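Side-chain contact in anaerobically-induced outer membrane porin OprE (Pseudomonas aeruginosa, PDB 4FRX), which probably acts as a porin, forming a beta-barrel channel in the outer membrane through which small solutes can pass: residues F310-R315 with E319-Y324. Residues are numbered along the deposited sequence; the frame is centred on the assembly and turned at random.
Sequences FPFLNR and EGSTAY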
loop_
_atom_site.group_PDB
_atom_site.type_symbol
_atom_site.label_atom_id
_atom_site.label_comp_id
_atom_site.label_asym_id
_atom_site.label_seq_id
_atom_site.Cartn_x
_atom_site.Cartn_y
_atom_site.Cartn_z
ATOM N N PHE A 310 10.442 -0.411 -10.657
ATOM C CA PHE A 310 10.545 -0.750 -9.256
ATOM C C PHE A 310 9.592 -1.908 -8.957
ATOM O O PHE A 310 8.406 -1.797 -9.242
ATOM C CB PHE A 310 10.125 0.444 -8.422
ATOM C CG PHE A 310 10.082 0.149 -6.954
ATOM C CD1 PHE A 310 11.257 0.033 -6.223
ATOM C CD2 PHE A 310 8.863 0.000 -6.299
ATOM C CE1 PHE A 310 11.226 -0.225 -4.860
ATOM C CE2 PHE A 310 8.816 -0.256 -4.946
ATOM C CZ PHE A 310 10.008 -0.369 -4.218
ATOM N N PRO A 311 10.102 -3.024 -8.393
ATOM C CA PRO A 311 9.228 -4.182 -8.148
ATOM C C PRO A 311 8.507 -4.156 -6.791
ATOM O O PRO A 311 9.069 -3.751 -5.766
ATOM C CB PRO A 311 10.207 -5.363 -8.198
ATOM C CG PRO A 311 11.463 -4.790 -7.575
ATOM C CD PRO A 311 11.509 -3.327 -8.078
ATOM N N PHE A 312 7.256 -4.609 -6.802
ATOM C CA PHE A 312 6.418 -4.712 -5.609
ATOM C C PHE A 312 5.277 -5.696 -5.910
ATOM O O PHE A 312 4.906 -5.895 -7.080
ATOM C CB PHE A 312 5.857 -3.345 -5.194
ATOM C CG PHE A 312 5.124 -2.629 -6.293
ATOM C CD1 PHE A 312 5.822 -1.921 -7.266
ATOM C CD2 PHE A 312 3.740 -2.661 -6.357
ATOM C CE1 PHE A 312 5.150 -1.256 -8.290
ATOM C CE2 PHE A 312 3.055 -1.995 -7.379
ATOM C CZ PHE A 312 3.764 -1.285 -8.339
ATOM N N LEU A 313 4.716 -6.289 -4.860
ATOM C CA LEU A 313 3.680 -7.315 -5.018
ATOM C C LEU A 313 2.442 -6.718 -5.684
ATOM O O LEU A 313 1.908 -5.722 -5.224
ATOM C CB LEU A 313 3.309 -7.912 -3.666
ATOM C CG LEU A 313 4.451 -8.593 -2.910
ATOM C CD1 LEU A 313 3.929 -9.256 -1.646
ATOM C CD2 LEU A 313 5.217 -9.593 -3.806
ATOM N N ASN A 314 1.994 -7.340 -6.767
ATOM C CA ASN A 314 0.985 -6.723 -7.631
ATOM C C ASN A 314 0.341 -7.782 -8.503
ATOM O O ASN A 314 0.935 -8.205 -9.498
ATOM C CB ASN A 314 1.683 -5.679 -8.520
ATOM C CG ASN A 314 0.717 -4.841 -9.335
ATOM O OD1 ASN A 314 -0.498 -5.027 -9.269
ATOM N ND2 ASN A 314 1.259 -3.897 -10.105
ATOM N N ARG A 315 -0.857 -8.225 -8.135
ATOM C CA ARG A 315 -1.525 -9.310 -8.876
ATOM C C ARG A 315 -2.051 -8.817 -10.225
ATOM O O ARG A 315 -2.143 -9.582 -11.195
ATOM C CB ARG A 315 -2.651 -9.925 -8.003
ATOM C CG ARG A 315 -3.601 -10.962 -8.678
ATOM C CD ARG A 315 -2.945 -11.845 -9.747
ATOM N NE ARG A 315 -2.241 -13.001 -9.240
ATOM C CZ ARG A 315 -1.507 -13.818 -9.989
ATOM N NH1 ARG A 315 -1.356 -13.617 -11.296
ATOM N NH2 ARG A 315 -0.920 -14.853 -9.421
ATOM N N GLU A 319 -6.705 -5.558 -8.801
ATOM C CA GLU A 319 -6.775 -6.020 -7.415
ATOM C C GLU A 319 -6.141 -5.061 -6.401
ATOM O O GLU A 319 -6.349 -5.193 -5.196
ATOM C CB GLU A 319 -6.150 -7.410 -7.290
ATOM C CG GLU A 319 -7.009 -8.502 -7.909
ATOM C CD GLU A 319 -6.608 -9.883 -7.442
ATOM O OE1 GLU A 319 -5.860 -9.977 -6.441
ATOM O OE2 GLU A 319 -7.048 -10.865 -8.072
ATOM N N GLY A 320 -5.380 -4.093 -6.903
ATOM C CA GLY A 320 -4.764 -3.089 -6.048
ATOM C C GLY A 320 -3.355 -3.464 -5.632
ATOM O O GLY A 320 -3.056 -4.627 -5.362
ATOM N N SER A 321 -2.475 -2.476 -5.582
ATOM C CA SER A 321 -1.108 -2.712 -5.145
ATOM C C SER A 321 -0.579 -1.408 -4.594
ATOM O O SER A 321 -1.004 -0.338 -5.021
ATOM C CB SER A 321 -0.232 -3.147 -6.321
ATOM O OG SER A 321 -0.141 -2.110 -7.291
ATOM N N THR A 322 0.361 -1.503 -3.663
ATOM C CA THR A 322 0.985 -0.312 -3.086
ATOM C C THR A 322 2.500 -0.453 -3.084
ATOM O O THR A 322 3.027 -1.445 -2.591
ATOM C CB THR A 322 0.490 -0.071 -1.651
ATOM O OG1 THR A 322 -0.904 0.268 -1.681
ATOM C CG2 THR A 322 1.272 1.076 -0.991
ATOM N N ALA A 323 3.192 0.520 -3.671
ATOM C CA ALA A 323 4.654 0.575 -3.580
ATOM C C ALA A 323 5.013 1.564 -2.474
ATOM O O ALA A 323 4.366 2.614 -2.337
ATOM C CB ALA A 323 5.275 1.008 -4.908
ATOM N N TYR A 324 6.032 1.245 -1.685
ATOM C CA TYR A 324 6.450 2.167 -0.622
ATOM C C TYR A 324 7.389 3.250 -1.173
ATOM O O TYR A 324 8.538 3.401 -0.741
ATOM C CB TYR A 324 7.071 1.422 0.572
ATOM C CG TYR A 324 7.261 2.324 1.774
ATOM C CD1 TYR A 324 6.163 2.940 2.382
ATOM C CD2 TYR A 324 8.535 2.598 2.281
ATOM C CE1 TYR A 324 6.323 3.786 3.468
ATOM C CE2 TYR A 324 8.703 3.442 3.383
ATOM C CZ TYR A 324 7.594 4.031 3.966
ATOM O OH TYR A 324 7.747 4.869 5.057
HETATM O O HOH W 1 1.179 -4.189 -2.974
HETATM O O HOH W 2 -2.458 -7.148 -5.935
#
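Ala323 sets its methyl group over one face of the Phe312 ring, a CH-pi contact with CB 3.9 Å from the ring centroid and 15° off the normal. Ala323 CB also meets the edge of the Phe310 ring, 3.8 Å from Phe310 CE2, one methyl thus touching a face and an edge. Phe312 reaches this place with CG between its backbone N and carbonyl carbon (chi1 54°), and its CD2-CE2 edge is turned to Ser321, whose OG lies 3.2 Å from Phe312 CE2 near the ring plane. Asn314 flanks Ser321, its amide oxygen OD1 3.5 Å from Ser321 CB. Both segments belong to the long loop between strands 295-305 and 340-349 of this OprD-family porin, which folds into the barrel, its irregular limbs running nearly antiparallel. They are bridged by water: one molecule accepts from Thr322 N and lies within hydrogen-bonding distance of Leu313 O, a second accepts from Arg315 N and donates to Gly320 O. Arg315 and Glu319 run side by side, with Arg315 CG 3.3 Å from Glu319 OE1. Their charged atoms do not meet, Arg315 NE and Glu319 OE2 being 5.4 Å apart; Arg315 forms a salt bridge with Asp191 and Glu319 one with Arg175.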